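PDB 6ZJ8: virulence sensor protein BvgS, which acts as a sensor histidine kinase of virulence control in Bordetella pertussis, its PAS domain probably relaying signals toward the kinase. Local coordinates for residues A[26-31]-A[48-52]; A[53-59]-A[83-88]. One frame throughout, in Å; residues are numbered along the deposited sequence.

Contact 1: A[26-31]-A[48-52]; sequences MRVLID and LCNDA
Leu-48 forms the apolar centre. It lies in extended backbone near the end of strand 46-49, with chi1 t and chi2 146°, and its CA-to-CB bond points toward segment 26-31. That segment is the last part of helix 17-31, with Ile-30 N to Met-26 O and Asp-31 N to Arg-27 O both 2.9 Å. Leu-48 CD1 meets Met-26 CE at 3.6 Å, Leu-29 CD2 at 3.8 Å and Ile-30 CD1 at 4.2 Å. Met-26 is m in all three chi angles, which curls its methyl back to Leu-48. Rotamers t,p for Leu-29 and m,t for Ile-30 bring their methyls to the same CD1. Closest in register are Ile-30 and Asn-50, with CA atoms 3.9 Å apart. This is the junction of a PAS fold where the N-terminal helix ends against the turn from the second strand into the next helix. Asn-50, chi1 p, is the N-cap of helix 51-57: OD1 accepts from Tyr-53 N and Ile-37 N, while ND2 donates to Thr-33 OG1 and Asn-35 O. Asp-51 N donates to Ile-30 O at 2.8 Å, with an N-H...O angle of 162°. Water 1 donates to Ile-30 O and accepts from Ala-52 N, both at 3.0 Å. At the outer edge the carboxylates of Asp-31 and Asp-51, both with chi1 m, meet, Asp-31 OD1 lying 2.5 Å from Asp-51 OD2. Asp-31 OD2 forms a salt bridge with Arg-27 NH1 at 2.8 Å, within the helix.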
loop_
_atom_site.group_PDB
_atom_site.type_symbol
_atom_site.label_atom_id
_atom_site.label_comp_id
_atom_site.label_asym_id
_atom_site.label_seq_id
_atom_site.Cartn_x
_atom_site.Cartn_y
_atom_site.Cartn_z
ATOM N N MET A 26 -10.305 8.821 10.690
ATOM C CA MET A 26 -9.469 9.022 9.511
ATOM C C MET A 26 -8.074 9.497 9.900
ATOM O O MET A 26 -7.084 9.110 9.270
ATOM C CB MET A 26 -10.132 10.022 8.566
ATOM C CG MET A 26 -11.470 9.554 8.010
ATOM S SD MET A 26 -11.326 8.095 6.961
ATOM C CE MET A 26 -10.310 8.740 5.640
ATOM N N ARG A 27 -7.976 10.341 10.929
ATOM C CA ARG A 27 -6.666 10.761 11.416
ATOM C C ARG A 27 -5.813 9.555 11.789
ATOM O O ARG A 27 -4.630 9.487 11.439
ATOM C CB ARG A 27 -6.835 11.699 12.612
ATOM C CG ARG A 27 -5.536 12.253 13.187
ATOM C CD ARG A 27 -4.851 13.219 12.238
ATOM N NE ARG A 27 -5.612 14.453 12.056
ATOM C CZ ARG A 27 -5.295 15.398 11.175
ATOM N NH1 ARG A 27 -4.237 15.246 10.391
ATOM N NH2 ARG A 27 -6.039 16.489 11.071
ATOM N N VAL A 28 -6.400 8.583 12.489
ATOM C CA VAL A 28 -5.652 7.385 12.856
ATOM C C VAL A 28 -5.378 6.529 11.628
ATOM O O VAL A 28 -4.270 6.007 11.449
ATOM C CB VAL A 28 -6.416 6.594 13.934
ATOM C CG1 VAL A 28 -5.667 5.320 14.284
ATOM C CG2 VAL A 28 -6.624 7.448 15.168
ATOM N N LEU A 29 -6.379 6.371 10.759
ATOM C CA LEU A 29 -6.234 5.472 9.620
ATOM C C LEU A 29 -5.145 5.950 8.667
ATOM O O LEU A 29 -4.407 5.137 8.096
ATOM C CB LEU A 29 -7.567 5.344 8.884
ATOM C CG LEU A 29 -7.513 4.660 7.517
ATOM C CD1 LEU A 29 -6.897 3.274 7.637
ATOM C CD2 LEU A 29 -8.903 4.579 6.916
ATOM N N ILE A 30 -5.025 7.259 8.484
ATOM C CA ILE A 30 -4.122 7.829 7.492
ATOM C C ILE A 30 -2.809 8.278 8.117
ATOM O O ILE A 30 -1.735 7.995 7.587
ATOM C CB ILE A 30 -4.824 8.989 6.750
ATOM C CG1 ILE A 30 -5.903 8.420 5.824
ATOM C CG2 ILE A 30 -3.812 9.819 5.978
ATOM C CD1 ILE A 30 -6.880 9.444 5.320
ATOM N N ASP A 31 -2.869 8.977 9.248
ATOM C CA ASP A 31 -1.670 9.471 9.910
ATOM C C ASP A 31 -1.135 8.520 10.972
ATOM O O ASP A 31 -0.086 8.806 11.558
ATOM C CB ASP A 31 -1.938 10.831 10.568
ATOM C CG ASP A 31 -2.029 11.963 9.568
ATOM O OD1 ASP A 31 -1.561 11.794 8.423
ATOM O OD2 ASP A 31 -2.562 13.034 9.938
ATOM N N LEU A 48 -7.925 6.266 -1.312
ATOM C CA LEU A 48 -7.330 6.480 -0.004
ATOM C C LEU A 48 -5.955 5.835 0.025
ATOM O O LEU A 48 -5.718 4.806 -0.613
ATOM C CB LEU A 48 -8.214 5.904 1.110
ATOM C CG LEU A 48 -7.711 6.051 2.547
ATOM C CD1 LEU A 48 -8.883 6.244 3.494
ATOM C CD2 LEU A 48 -6.892 4.841 2.977
ATOM N N CYS A 49 -5.050 6.463 0.770
ATOM C CA CYS A 49 -3.736 5.893 1.036
ATOM C C CYS A 49 -3.179 6.571 2.276
ATOM O O CYS A 49 -3.236 7.799 2.390
ATOM C CB CYS A 49 -2.797 6.071 -0.161
ATOM S SG CYS A 49 -2.882 7.679 -0.961
ATOM N N ASN A 50 -2.662 5.773 3.206
ATOM C CA ASN A 50 -2.146 6.319 4.449
ATOM C C ASN A 50 -0.732 6.858 4.240
ATOM O O ASN A 50 -0.160 6.778 3.150
ATOM C CB ASN A 50 -2.196 5.261 5.549
ATOM C CG ASN A 50 -1.297 4.072 5.265
ATOM O OD1 ASN A 50 -0.803 3.894 4.149
ATOM N ND2 ASN A 50 -1.097 3.237 6.277
ATOM N N ASP A 51 -0.164 7.429 5.306
ATOM C CA ASP A 51 1.161 8.030 5.202
ATOM C C ASP A 51 2.250 6.980 5.024
ATOM O O ASP A 51 3.303 7.278 4.452
ATOM C CB ASP A 51 1.449 8.876 6.439
ATOM C CG ASP A 51 0.557 10.093 6.532
ATOM O OD1 ASP A 51 -0.156 10.393 5.549
ATOM O OD2 ASP A 51 0.571 10.749 7.592
ATOM N N ALA A 52 2.027 5.758 5.511
ATOM C CA ALA A 52 2.984 4.687 5.254
ATOM C C ALA A 52 3.098 4.423 3.760
ATOM O O ALA A 52 4.197 4.204 3.237
ATOM C CB ALA A 52 2.567 3.418 5.995
HETATM O O HOH W 1 0.285 5.804 7.940
#

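Contact 2: A[53-59]-A[83-88]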
loop_
_atom_site.group_PDB
_atom_site.type_symbol
_atom_site.label_atom_id
_atom_site.label_comp_id
_atom_site.label_asym_id
_atom_site.label_seq_id
_atom_site.Cartn_x
_atom_site.Cartn_y
_atom_site.Cartn_z
ATOM N N TYR A 53 1.965 4.448 3.056
ATOM C CA TYR A 53 1.974 4.355 1.602
ATOM C C TYR A 53 2.721 5.534 0.990
ATOM O O TYR A 53 3.701 5.358 0.254
ATOM C CB TYR A 53 0.530 4.299 1.093
ATOM C CG TYR A 53 0.396 4.059 -0.390
ATOM C CD1 TYR A 53 0.684 5.059 -1.305
ATOM C CD2 TYR A 53 -0.034 2.833 -0.875
ATOM C CE1 TYR A 53 0.564 4.840 -2.661
ATOM C CE2 TYR A 53 -0.159 2.606 -2.229
ATOM C CZ TYR A 53 0.140 3.612 -3.117
ATOM O OH TYR A 53 0.013 3.389 -4.468
ATOM N N LEU A 54 2.275 6.753 1.301
ATOM C CA LEU A 54 2.814 7.940 0.644
ATOM C C LEU A 54 4.297 8.125 0.942
ATOM O O LEU A 54 5.072 8.493 0.052
ATOM C CB LEU A 54 2.025 9.173 1.083
ATOM C CG LEU A 54 0.533 9.143 0.748
ATOM C CD1 LEU A 54 -0.191 10.321 1.379
ATOM C CD2 LEU A 54 0.341 9.132 -0.766
ATOM N N ASP A 55 4.712 7.885 2.188
ATOM C CA ASP A 55 6.096 8.150 2.569
ATOM C C ASP A 55 7.065 7.114 2.011
ATOM O O ASP A 55 8.261 7.401 1.903
ATOM C CB ASP A 55 6.219 8.215 4.092
ATOM C CG ASP A 55 5.648 9.498 4.672
ATOM O OD1 ASP A 55 5.172 10.351 3.893
ATOM O OD2 ASP A 55 5.678 9.656 5.911
ATOM N N THR A 56 6.585 5.920 1.662
ATOM C CA THR A 56 7.435 4.973 0.950
ATOM C C THR A 56 8.057 5.624 -0.277
ATOM O O THR A 56 9.218 5.362 -0.614
ATOM C CB THR A 56 6.625 3.743 0.536
ATOM O OG1 THR A 56 6.214 3.022 1.705
ATOM C CG2 THR A 56 7.453 2.829 -0.370
ATOM N N PHE A 57 7.298 6.490 -0.950
ATOM C CA PHE A 57 7.723 7.125 -2.188
ATOM C C PHE A 57 8.065 8.597 -2.012
ATOM O O PHE A 57 8.508 9.234 -2.974
ATOM C CB PHE A 57 6.626 6.970 -3.246
ATOM C CG PHE A 57 6.082 5.575 -3.344
ATOM C CD1 PHE A 57 6.708 4.627 -4.137
ATOM C CD2 PHE A 57 4.951 5.205 -2.636
ATOM C CE1 PHE A 57 6.213 3.340 -4.226
ATOM C CE2 PHE A 57 4.453 3.919 -2.720
ATOM C CZ PHE A 57 5.085 2.986 -3.515
ATOM N N GLY A 58 7.871 9.154 -0.820
ATOM C CA GLY A 58 8.200 10.546 -0.589
ATOM C C GLY A 58 7.292 11.529 -1.289
ATOM O O GLY A 58 7.740 12.621 -1.650
ATOM N N VAL A 59 6.021 11.176 -1.489
ATOM C CA VAL A 59 5.070 12.069 -2.141
ATOM C C VAL A 59 3.940 12.415 -1.180
ATOM O O VAL A 59 3.871 11.890 -0.064
ATOM C CB VAL A 59 4.506 11.453 -3.437
ATOM C CG1 VAL A 59 5.631 11.113 -4.401
ATOM C CG2 VAL A 59 3.658 10.220 -3.131
ATOM N N GLU A 83 7.327 2.985 -9.800
ATOM C CA GLU A 83 7.647 2.469 -8.472
ATOM C C GLU A 83 6.412 1.909 -7.779
ATOM O O GLU A 83 6.467 0.837 -7.166
ATOM C CB GLU A 83 8.281 3.575 -7.632
ATOM C CG GLU A 83 9.537 4.170 -8.254
ATOM C CD GLU A 83 9.957 5.460 -7.589
ATOM O OE1 GLU A 83 9.173 5.988 -6.771
ATOM O OE2 GLU A 83 11.066 5.951 -7.888
ATOM N N MET A 84 5.284 2.615 -7.867
ATOM C CA MET A 84 4.070 2.135 -7.215
ATOM C C MET A 84 3.597 0.822 -7.821
ATOM O O MET A 84 3.097 -0.056 -7.107
ATOM C CB MET A 84 2.970 3.187 -7.315
ATOM C CG MET A 84 3.267 4.444 -6.532
ATOM S SD MET A 84 1.825 5.502 -6.356
ATOM C CE MET A 84 2.530 6.815 -5.373
ATOM N N HIS A 85 3.736 0.670 -9.141
ATOM C CA HIS A 85 3.267 -0.547 -9.794
ATOM C C HIS A 85 3.903 -1.786 -9.177
ATOM O O HIS A 85 3.255 -2.832 -9.052
ATOM C CB HIS A 85 3.564 -0.486 -11.292
ATOM C CG HIS A 85 2.934 -1.596 -12.075
ATOM N ND1 HIS A 85 3.670 -2.605 -12.660
ATOM C CD2 HIS A 85 1.639 -1.861 -12.364
ATOM C CE1 HIS A 85 2.855 -3.440 -13.277
ATOM N NE2 HIS A 85 1.616 -3.011 -13.112
ATOM N N GLU A 86 5.172 -1.685 -8.776
ATOM C CA GLU A 86 5.861 -2.836 -8.202
ATOM C C GLU A 86 5.234 -3.256 -6.876
ATOM O O GLU A 86 5.084 -4.454 -6.605
ATOM C CB GLU A 86 7.346 -2.512 -8.029
ATOM C CG GLU A 86 8.085 -2.340 -9.353
ATOM C CD GLU A 86 9.467 -1.731 -9.193
ATOM O OE1 GLU A 86 10.012 -1.225 -10.198
ATOM O OE2 GLU A 86 10.009 -1.752 -8.067
ATOM N N PHE A 87 4.852 -2.289 -6.041
ATOM C CA PHE A 87 4.282 -2.619 -4.740
ATOM C C PHE A 87 2.838 -3.092 -4.838
ATOM O O PHE A 87 2.376 -3.834 -3.965
ATOM C CB PHE A 87 4.353 -1.408 -3.810
ATOM C CG PHE A 87 5.737 -1.096 -3.330
ATOM C CD1 PHE A 87 6.561 -0.255 -4.055
ATOM C CD2 PHE A 87 6.214 -1.644 -2.152
ATOM C CE1 PHE A 87 7.837 0.034 -3.610
ATOM C CE2 PHE A 87 7.486 -1.358 -1.702
ATOM C CZ PHE A 87 8.299 -0.519 -2.431
ATOM N N LEU A 88 2.115 -2.671 -5.871
ATOM C CA LEU A 88 0.722 -3.053 -6.029
ATOM C C LEU A 88 0.620 -4.403 -6.729
ATOM O O LEU A 88 1.610 -4.967 -7.201
ATOM C CB LEU A 88 -0.036 -1.987 -6.820
ATOM C CG LEU A 88 0.024 -0.580 -6.228
ATOM C CD1 LEU A 88 -0.480 0.427 -7.237
ATOM C CD2 LEU A 88 -0.783 -0.498 -4.947
#
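Met-84 makes two Met-aromatic contacts at once. Its SD lies 4.9 Å from the centroid of the Phe-57 ring and 5.1 Å from that of Tyr-53, where it sits at the ring edge. Met-84 CG adds a CH-pi contact, 3.9 Å from the Phe-57 centroid and over the face. Phe-57 also turns its edge to the face of Phe-87 in an offset edge-to-face pair, centroids 5.3 Å apart and planes at 89°. Thr-56 CG2 covers a face of Phe-87, 4.0 Å from CZ. Tyr-53 OH reaches Met-84 SD at 3.4 Å and Leu-88 CD2 at 4.0 Å. The short helical segments 53-57 and 83-87 cross at 131°, with axes 11.3 Å apart, so large side chains fill the gap. Gly-58, with positive phi, is the C-prime residue of a Schellman motif at the C-terminal end of helix 51-57, with Val-59 N to Leu-54 O 3.2 Å. Trp-135 of strand 128-137 meets both Tyr-53 and Phe-87. Helices packed together over the antiparallel sheet in this way are typical of the PAS fold core.

Contacts 1 and 2 follow one another along the chain and share helix 51-57. Contact 1 holds the start of that helix and the strand end before it; contact 2 uses the rest of the helix and the turn after it. Their centres are about 14 Å apart. They touch directly where Cys-49 SG packs on Leu-54 CD2 at 3.5 Å. The residue capping helix 51-57 belongs to contact 1 and the capped Tyr-53 to contact 2. The centre of contact 2, which is buried, lies about 7 Å from the centre of the chain, that of the partly buried contact 1 about 11 Å. Contact 1 joins helix 17-31 to the sheet edge and helix 51-57; contact 2 joins that helix to helix 79-87.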